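Local coordinates for protein ACDH-11, isoform b (Caenorhabditis elegans, PDB 4Y9J) that belongs to the acyl-CoA dehydrogenase family and binds flavin-adenine dinucleotide in an assembly of four copies of the protein, at residues R78-D83 with V89-V94; Y220-S225 with R273-L278. One frame throughout, in Å; residues are numbered along the deposited sequence.

Interaction 1 (R78-D83 with V89-V94); sequences RLEHQD and VDKLIV
Val89 lies near the start of the returning strand (88-93) of a β-hairpin whose outgoing strand is 78-80, the two running antiparallel at 160°. Its backbone N donates to His81 O, while its CG2 methyl packs against that same oxygen and Asp83 N, 3.7 Å from the latter; the second methyl, CG1, reaches Asp83 CB, so the branched side chain spans both. Asp83 itself uses OD1 to hold Trp85 N and Lys87 N within the connecting loop.

Asp90 N is the second donor to His81 O, at 3.0 Å, but from above the carbonyl plane, so one oxygen is gripped by two successive amides where the chain turns a corner at His81. The positive phi of Asp90 (52°) belongs to this irregular end of the ladder. Its side chain leaves the backbone away from the partner strand, and OD1 takes a salt bridge from Arg88 and a hydrogen bond from Met271 N.

At Lys91 the pairing becomes regular: Lys91 and Glu80 form a hydrogen-bonded pair, Glu80 N to Lys91 O measuring 2.9 Å. Their side chains run alongside each other, pointing the same way, and a bend at chi3 (91°) brings Lys91 NZ to a long salt bridge with Glu80 OE1, 3.9 Å. Charged, flexible residues suit this outward face.

Leu92 pairs with Leu79 on the other face, at a non-hydrogen-bonded site; these leucines turn toward the protein, Leu79 onto Met271 and Leu92 onto Val227.

Ile93 returns to the charged face in a hydrogen-bonded pair with Arg78, whose guanidinium has its strongest partner in Glu75 of the third subunit. CG2 of Ile93 lies over one face of that guanidinium, offset toward the rim, and Ile93 CD1 touches both Arg78 NH1 and Glu80 OE2, each at 3.4 Å.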
loop_
_atom_site.group_PDB
_atom_site.type_symbol
_atom_site.label_atom_id
_atom_site.label_comp_id
_atom_site.label_asym_id
_atom_site.label_seq_id
_atom_site.Cartn_x
_atom_site.Cartn_y
_atom_site.Cartn_z
ATOM N N ARG B 78 -10.594 0.192 -6.288
ATOM C CA ARG B 78 -10.543 -0.878 -5.312
ATOM C C ARG B 78 -11.912 -1.452 -5.129
ATOM O O ARG B 78 -12.931 -0.828 -5.471
ATOM C CB ARG B 78 -10.029 -0.357 -3.928
ATOM C CG ARG B 78 -8.670 0.296 -4.017
ATOM C CD ARG B 78 -8.150 0.832 -2.651
ATOM N NE ARG B 78 -8.532 2.220 -2.321
ATOM C CZ ARG B 78 -9.429 2.530 -1.385
ATOM N NH1 ARG B 78 -10.093 1.568 -0.740
ATOM N NH2 ARG B 78 -9.683 3.804 -1.087
ATOM N N LEU B 79 -11.950 -2.687 -4.645
ATOM C CA LEU B 79 -13.161 -3.475 -4.426
ATOM C C LEU B 79 -13.197 -3.993 -3.004
ATOM O O LEU B 79 -12.179 -4.545 -2.517
ATOM C CB LEU B 79 -13.217 -4.645 -5.414
ATOM C CG LEU B 79 -14.282 -5.677 -5.175
ATOM C CD1 LEU B 79 -15.659 -5.033 -5.339
ATOM C CD2 LEU B 79 -14.115 -6.923 -6.079
ATOM N N GLU B 80 -14.294 -3.775 -2.294
ATOM C CA GLU B 80 -14.532 -4.376 -0.980
ATOM C C GLU B 80 -15.711 -5.242 -1.013
ATOM O O GLU B 80 -16.825 -4.777 -1.249
ATOM C CB GLU B 80 -14.763 -3.311 0.072
ATOM C CG GLU B 80 -13.536 -2.451 0.275
ATOM C CD GLU B 80 -13.699 -1.270 1.236
ATOM O OE1 GLU B 80 -14.795 -1.027 1.788
ATOM O OE2 GLU B 80 -12.692 -0.548 1.389
ATOM N N HIS B 81 -15.488 -6.522 -0.772
ATOM C CA HIS B 81 -16.544 -7.499 -0.838
ATOM C C HIS B 81 -17.598 -7.265 0.209
ATOM O O HIS B 81 -18.780 -7.352 -0.115
ATOM C CB HIS B 81 -16.040 -8.947 -0.661
ATOM C CG HIS B 81 -15.203 -9.471 -1.805
ATOM N ND1 HIS B 81 -15.470 -9.210 -3.139
ATOM C CD2 HIS B 81 -14.130 -10.307 -1.800
ATOM C CE1 HIS B 81 -14.580 -9.825 -3.905
ATOM N NE2 HIS B 81 -13.744 -10.480 -3.118
ATOM N N GLN B 82 -17.160 -7.099 1.455
ATOM C CA GLN B 82 -18.031 -7.057 2.610
ATOM C C GLN B 82 -17.935 -5.669 3.257
ATOM O O GLN B 82 -16.921 -4.961 3.114
ATOM C CB GLN B 82 -17.575 -8.095 3.702
ATOM C CG GLN B 82 -16.876 -9.383 3.193
ATOM C CD GLN B 82 -17.757 -10.304 2.367
ATOM O OE1 GLN B 82 -17.284 -11.081 1.460
ATOM N NE2 GLN B 82 -19.025 -10.201 2.604
ATOM N N ASP B 83 -18.982 -5.303 3.962
ATOM C CA ASP B 83 -18.968 -4.176 4.864
ATOM C C ASP B 83 -18.356 -4.656 6.181
ATOM O O ASP B 83 -17.848 -5.756 6.242
ATOM C CB ASP B 83 -20.384 -3.565 4.988
ATOM C CG ASP B 83 -21.354 -4.358 5.792
ATOM O OD1 ASP B 83 -21.012 -5.345 6.537
ATOM O OD2 ASP B 83 -22.514 -3.869 5.885
ATOM N N VAL B 89 -21.442 -6.596 0.011
ATOM C CA VAL B 89 -21.812 -5.311 -0.605
ATOM C C VAL B 89 -21.157 -5.050 -1.943
ATOM O O VAL B 89 -21.725 -4.308 -2.738
ATOM C CB VAL B 89 -21.553 -4.087 0.318
ATOM C CG1 VAL B 89 -22.431 -4.141 1.580
ATOM C CG2 VAL B 89 -20.095 -3.954 0.679
ATOM N N ASP B 90 -20.029 -5.687 -2.259
ATOM C CA ASP B 90 -19.379 -5.500 -3.552
ATOM C C ASP B 90 -19.168 -3.986 -3.818
ATOM O O ASP B 90 -19.542 -3.436 -4.845
ATOM C CB ASP B 90 -20.232 -6.163 -4.649
ATOM C CG ASP B 90 -20.272 -7.745 -4.555
ATOM O OD1 ASP B 90 -19.360 -8.299 -5.039
ATOM O OD2 ASP B 90 -21.214 -8.434 -4.044
ATOM N N LYS B 91 -18.545 -3.310 -2.891
ATOM C CA LYS B 91 -18.420 -1.863 -3.054
ATOM C C LYS B 91 -17.210 -1.557 -3.926
ATOM O O LYS B 91 -16.086 -1.941 -3.589
ATOM C CB LYS B 91 -18.305 -1.188 -1.685
ATOM C CG LYS B 91 -18.104 0.320 -1.802
ATOM C CD LYS B 91 -18.433 1.057 -0.517
ATOM C CE LYS B 91 -17.149 1.147 0.264
ATOM N NZ LYS B 91 -17.341 1.944 1.515
ATOM N N LEU B 92 -17.448 -0.880 -5.042
ATOM C CA LEU B 92 -16.365 -0.446 -5.929
ATOM C C LEU B 92 -16.008 0.965 -5.556
ATOM O O LEU B 92 -16.901 1.823 -5.505
ATOM C CB LEU B 92 -16.908 -0.495 -7.335
ATOM C CG LEU B 92 -15.945 -0.210 -8.453
ATOM C CD1 LEU B 92 -14.881 -1.289 -8.527
ATOM C CD2 LEU B 92 -16.707 -0.156 -9.772
ATOM N N ILE B 93 -14.742 1.207 -5.245
ATOM C CA ILE B 93 -14.250 2.495 -4.857
ATOM C C ILE B 93 -13.432 3.065 -5.986
ATOM O O ILE B 93 -12.371 2.528 -6.324
ATOM C CB ILE B 93 -13.414 2.408 -3.612
ATOM C CG1 ILE B 93 -14.288 1.900 -2.421
ATOM C CG2 ILE B 93 -12.869 3.795 -3.265
ATOM C CD1 ILE B 93 -13.454 1.286 -1.318
ATOM N N VAL B 94 -13.943 4.100 -6.637
ATOM C CA VAL B 94 -13.209 4.706 -7.779
ATOM C C VAL B 94 -12.992 6.187 -7.475
ATOM O O VAL B 94 -13.808 6.811 -6.779
ATOM C CB VAL B 94 -13.821 4.502 -9.176
ATOM C CG1 VAL B 94 -14.389 3.112 -9.398
ATOM C CG2 VAL B 94 -14.858 5.500 -9.436
#

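Interaction 2 (Y220-S225 with R273-L278); sequences YKWFSS and RLKNKL. With FAD (flavin-adenine dinucleotide), chain E.
The six-membered ring of Trp222 and the ring of Phe223 each turn one face to the end of Lys275, which sits in the corner they make. Its NZ stands 3.5 Å from the centroid of the Trp222 six-membered ring, only 5° off the normal, a cation-pi contact of nearly ideal direction. The Phe223 ring receives the end of the same chain on one face, with CE 3.8 Å from the ring centroid in a CH-pi contact and NZ in a longer cation-pi contact. The flavin of FAD meets Phe223 obliquely, CD2 of the ring being 3.4 Å from flavin C9A.

A bend at chi2 (-64°), followed by an extended chain, carries the ammonium to this site. There it also makes a weak hydrogen bond to Trp222 O, 2.9 Å from NZ, and a salt bridge to Glu287, its strongest polar partner. A lysine suits this buried place because its methylene can lie on an aromatic ring while the charge can be balanced mainly by the Glu287 carboxylate, the π faces probably adding to it.

Both segments belong to the β-sheet domain in the middle of the acyl-CoA dehydrogenase fold, where strands 214-225 and 269-274 each pair with strand 285-298. Beyond the corner at Trp222, strand 223-225 reaches the flavin. Ser225 N donates to FAD O4 in a nearly straight bond of 2.7 Å. Small enough to sit close to the ring system, Ser225 also gives its OG to FAD N5, at 2.7 Å, and the same hydroxyl is hydrogen-bonded to Thr285 OG1.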
loop_
_atom_site.group_PDB
_atom_site.type_symbol
_atom_site.label_atom_id
_atom_site.label_comp_id
_atom_site.label_asym_id
_atom_site.label_seq_id
_atom_site.Cartn_x
_atom_site.Cartn_y
_atom_site.Cartn_z
ATOM N N TYR B 220 -20.064 -17.045 -15.517
ATOM C CA TYR B 220 -18.908 -16.399 -14.988
ATOM C C TYR B 220 -18.272 -15.525 -16.071
ATOM O O TYR B 220 -17.855 -16.075 -17.105
ATOM C CB TYR B 220 -17.900 -17.427 -14.478
ATOM C CG TYR B 220 -16.824 -16.837 -13.577
ATOM C CD1 TYR B 220 -15.731 -16.123 -14.058
ATOM C CD2 TYR B 220 -16.871 -17.085 -12.234
ATOM C CE1 TYR B 220 -14.755 -15.634 -13.195
ATOM C CE2 TYR B 220 -15.946 -16.548 -11.367
ATOM C CZ TYR B 220 -14.876 -15.863 -11.825
ATOM O OH TYR B 220 -13.993 -15.356 -10.894
ATOM N N LYS B 221 -18.246 -14.209 -15.897
ATOM C CA LYS B 221 -17.655 -13.320 -16.888
ATOM C C LYS B 221 -16.220 -13.033 -16.445
ATOM O O LYS B 221 -15.960 -12.503 -15.374
ATOM C CB LYS B 221 -18.494 -12.076 -17.025
ATOM C CG LYS B 221 -19.888 -12.389 -17.495
ATOM C CD LYS B 221 -19.896 -13.045 -18.905
ATOM C CE LYS B 221 -21.282 -13.468 -19.316
ATOM N NZ LYS B 221 -21.287 -13.857 -20.754
ATOM N N TRP B 222 -15.274 -13.409 -17.279
ATOM C CA TRP B 222 -13.861 -13.470 -16.894
ATOM C C TRP B 222 -13.149 -12.150 -16.988
ATOM O O TRP B 222 -12.180 -11.968 -16.259
ATOM C CB TRP B 222 -13.176 -14.541 -17.758
ATOM C CG TRP B 222 -11.734 -14.816 -17.594
ATOM C CD1 TRP B 222 -10.846 -14.980 -18.642
ATOM C CD2 TRP B 222 -11.031 -15.188 -16.411
ATOM N NE1 TRP B 222 -9.600 -15.296 -18.165
ATOM C CE2 TRP B 222 -9.687 -15.468 -16.797
ATOM C CE3 TRP B 222 -11.393 -15.355 -15.062
ATOM C CZ2 TRP B 222 -8.717 -15.840 -15.868
ATOM C CZ3 TRP B 222 -10.419 -15.708 -14.135
ATOM C CH2 TRP B 222 -9.092 -15.934 -14.542
ATOM N N PHE B 223 -13.554 -11.285 -17.922
ATOM C CA PHE B 223 -13.082 -9.907 -18.008
ATOM C C PHE B 223 -14.316 -9.047 -18.218
ATOM O O PHE B 223 -14.965 -9.187 -19.271
ATOM C CB PHE B 223 -12.146 -9.580 -19.198
ATOM C CG PHE B 223 -10.727 -10.111 -19.049
ATOM C CD1 PHE B 223 -10.459 -11.478 -19.130
ATOM C CD2 PHE B 223 -9.679 -9.256 -18.731
ATOM C CE1 PHE B 223 -9.121 -11.946 -18.958
ATOM C CE2 PHE B 223 -8.376 -9.740 -18.551
ATOM C CZ PHE B 223 -8.122 -11.074 -18.661
ATOM N N SER B 224 -14.578 -8.145 -17.265
ATOM C CA SER B 224 -15.705 -7.169 -17.406
ATOM C C SER B 224 -15.219 -5.793 -17.032
ATOM O O SER B 224 -15.128 -5.460 -15.841
ATOM C CB SER B 224 -16.834 -7.592 -16.457
ATOM O OG SER B 224 -17.371 -8.797 -16.852
ATOM N N SER B 225 -14.826 -5.026 -18.021
ATOM C CA SER B 225 -14.346 -3.689 -17.844
ATOM C C SER B 225 -15.457 -2.654 -17.629
ATOM O O SER B 225 -16.565 -2.811 -18.094
ATOM C CB SER B 225 -13.480 -3.295 -19.039
ATOM O OG SER B 225 -12.273 -4.015 -19.041
ATOM N N ARG B 273 -13.209 -10.401 -8.092
ATOM C CA ARG B 273 -12.013 -9.615 -7.896
ATOM C C ARG B 273 -11.840 -8.587 -8.978
ATOM O O ARG B 273 -12.494 -8.681 -10.011
ATOM C CB ARG B 273 -10.746 -10.532 -7.850
ATOM C CG ARG B 273 -10.554 -11.183 -9.193
ATOM C CD ARG B 273 -9.637 -12.382 -9.162
ATOM N NE ARG B 273 -8.329 -11.937 -9.043
ATOM C CZ ARG B 273 -7.426 -11.928 -10.023
ATOM N NH1 ARG B 273 -7.697 -12.367 -11.196
ATOM N NH2 ARG B 273 -6.202 -11.504 -9.757
ATOM N N LEU B 274 -11.001 -7.585 -8.744
ATOM C CA LEU B 274 -10.526 -6.747 -9.791
ATOM C C LEU B 274 -9.257 -7.360 -10.389
ATOM O O LEU B 274 -8.440 -7.937 -9.616
ATOM C CB LEU B 274 -10.250 -5.318 -9.374
ATOM C CG LEU B 274 -11.478 -4.586 -8.838
ATOM C CD1 LEU B 274 -11.060 -3.166 -8.421
ATOM C CD2 LEU B 274 -12.635 -4.630 -9.795
ATOM N N LYS B 275 -9.110 -7.260 -11.707
ATOM C CA LYS B 275 -7.848 -7.665 -12.333
ATOM C C LYS B 275 -6.690 -6.766 -11.901
ATOM O O LYS B 275 -6.821 -5.558 -11.624
ATOM C CB LYS B 275 -7.946 -7.626 -13.858
ATOM C CG LYS B 275 -9.015 -8.489 -14.494
ATOM C CD LYS B 275 -8.763 -9.984 -14.236
ATOM C CE LYS B 275 -9.744 -10.731 -15.081
ATOM N NZ LYS B 275 -9.600 -12.188 -14.969
ATOM N N ASN B 276 -5.503 -7.376 -11.825
ATOM C CA ASN B 276 -4.238 -6.671 -11.631
ATOM C C ASN B 276 -3.470 -6.592 -12.939
ATOM O O ASN B 276 -2.919 -7.594 -13.395
ATOM C CB ASN B 276 -3.458 -7.438 -10.544
ATOM C CG ASN B 276 -2.088 -6.841 -10.270
ATOM O OD1 ASN B 276 -1.679 -5.801 -10.781
ATOM N ND2 ASN B 276 -1.327 -7.587 -9.477
ATOM N N LYS B 277 -3.513 -5.423 -13.598
ATOM C CA LYS B 277 -3.264 -5.328 -15.044
ATOM C C LYS B 277 -1.978 -4.601 -15.321
ATOM O O LYS B 277 -1.585 -3.675 -14.557
ATOM C CB LYS B 277 -4.397 -4.591 -15.734
ATOM C CG LYS B 277 -5.754 -5.263 -15.516
ATOM C CD LYS B 277 -6.897 -4.608 -16.269
ATOM C CE LYS B 277 -7.406 -3.417 -15.436
ATOM N NZ LYS B 277 -8.378 -2.587 -16.206
ATOM N N LEU B 278 -1.313 -4.988 -16.392
ATOM C CA LEU B 278 -0.128 -4.245 -16.856
ATOM C C LEU B 278 -0.354 -2.753 -17.010
ATOM O O LEU B 278 0.460 -1.886 -16.548
ATOM C CB LEU B 278 0.405 -4.826 -18.198
ATOM C CG LEU B 278 1.497 -4.046 -18.935
ATOM C CD1 LEU B 278 2.736 -3.805 -18.055
ATOM C CD2 LEU B 278 1.849 -4.778 -20.245
HETATM P PA FAD E . -7.051 -16.495 -26.322
HETATM O O1A FAD E . -8.016 -16.584 -27.504
HETATM O O2A FAD E . -7.032 -17.666 -25.325
HETATM O O5B FAD E . -5.527 -16.480 -26.860
HETATM C C5B FAD E . -5.134 -15.469 -27.781
HETATM C C4B FAD E . -4.056 -16.054 -28.650
HETATM O O4B FAD E . -4.667 -17.187 -29.304
HETATM C C3B FAD E . -3.529 -15.111 -29.683
HETATM O O3B FAD E . -2.216 -15.540 -30.207
HETATM C C2B FAD E . -4.504 -15.419 -30.804
HETATM O O2B FAD E . -3.997 -15.001 -32.082
HETATM C C1B FAD E . -4.601 -16.960 -30.696
HETATM N N9A FAD E . -5.772 -17.489 -31.420
HETATM C C8A FAD E . -7.074 -17.479 -30.995
HETATM N N7A FAD E . -7.879 -17.999 -31.968
HETATM C C5A FAD E . -7.077 -18.392 -33.006
HETATM C C6A FAD E . -7.283 -19.015 -34.316
HETATM N N6A FAD E . -8.538 -19.371 -34.712
HETATM N N1A FAD E . -6.181 -19.224 -35.079
HETATM C C2A FAD E . -4.955 -18.853 -34.690
HETATM N N3A FAD E . -4.689 -18.290 -33.512
HETATM C C4A FAD E . -5.701 -18.046 -32.647
HETATM N N1 FAD E . -13.570 -8.964 -22.697
HETATM C C2 FAD E . -14.881 -8.637 -22.485
HETATM O O2 FAD E . -15.749 -9.362 -23.038
HETATM N N3 FAD E . -15.276 -7.582 -21.857
HETATM C C4 FAD E . -14.498 -6.710 -21.260
HETATM O O4 FAD E . -14.936 -5.753 -20.661
HETATM C C4X FAD E . -13.026 -6.995 -21.415
HETATM N N5 FAD E . -12.135 -6.182 -20.692
HETATM C C5X FAD E . -10.781 -6.566 -20.898
HETATM C C6 FAD E . -9.838 -5.723 -20.236
HETATM C C7 FAD E . -8.443 -6.013 -20.410
HETATM C C7M FAD E . -7.508 -5.069 -19.727
HETATM C C8 FAD E . -8.064 -7.185 -21.172
HETATM C C8M FAD E . -6.573 -7.522 -21.336
HETATM C C9 FAD E . -8.976 -8.014 -21.817
HETATM C C9A FAD E . -10.375 -7.737 -21.669
HETATM N N10 FAD E . -11.289 -8.565 -22.260
HETATM C C10 FAD E . -12.650 -8.208 -22.102
HETATM C "C1'" FAD E . -10.908 -9.758 -22.926
HETATM C "C2'" FAD E . -10.342 -9.707 -24.351
HETATM O "O2'" FAD E . -11.343 -9.493 -25.326
HETATM C "C3'" FAD E . -9.628 -11.027 -24.625
HETATM O "O3'" FAD E . -8.532 -11.033 -23.745
HETATM C "C4'" FAD E . -9.206 -11.137 -26.078
HETATM O "O4'" FAD E . -10.333 -11.140 -26.956
HETATM C "C5'" FAD E . -8.333 -12.377 -26.302
HETATM O "O5'" FAD E . -9.090 -13.598 -25.916
HETATM P P FAD E . -8.426 -14.554 -24.730
HETATM O O1P FAD E . -8.008 -13.668 -23.625
HETATM O O2P FAD E . -9.382 -15.698 -24.501
HETATM O O3P FAD E . -7.101 -15.139 -25.491
#

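Overall arrangement
Interaction 1 is a surface contact and interaction 2 a buried one, their centres about 15 Å apart. The first is local, joining neighbouring strands of a hairpin through a backbone ladder; the second joins parts of the chain distant in sequence, whose strands are bridged by 285-298, and relies on a lysine held by aromatic rings. Charge is placed accordingly: outward in interaction 1, where Glu80 and Lys91 make a long bridge and Arg78 pairs with Glu75 of another subunit, enclosed and matched by Glu287 in interaction 2. Leu274 connects them, its side chain packing on Leu79 and Leu92, so the hairpin's leucine face rests on the strand leading to Lys275. Other subunits border both contacts.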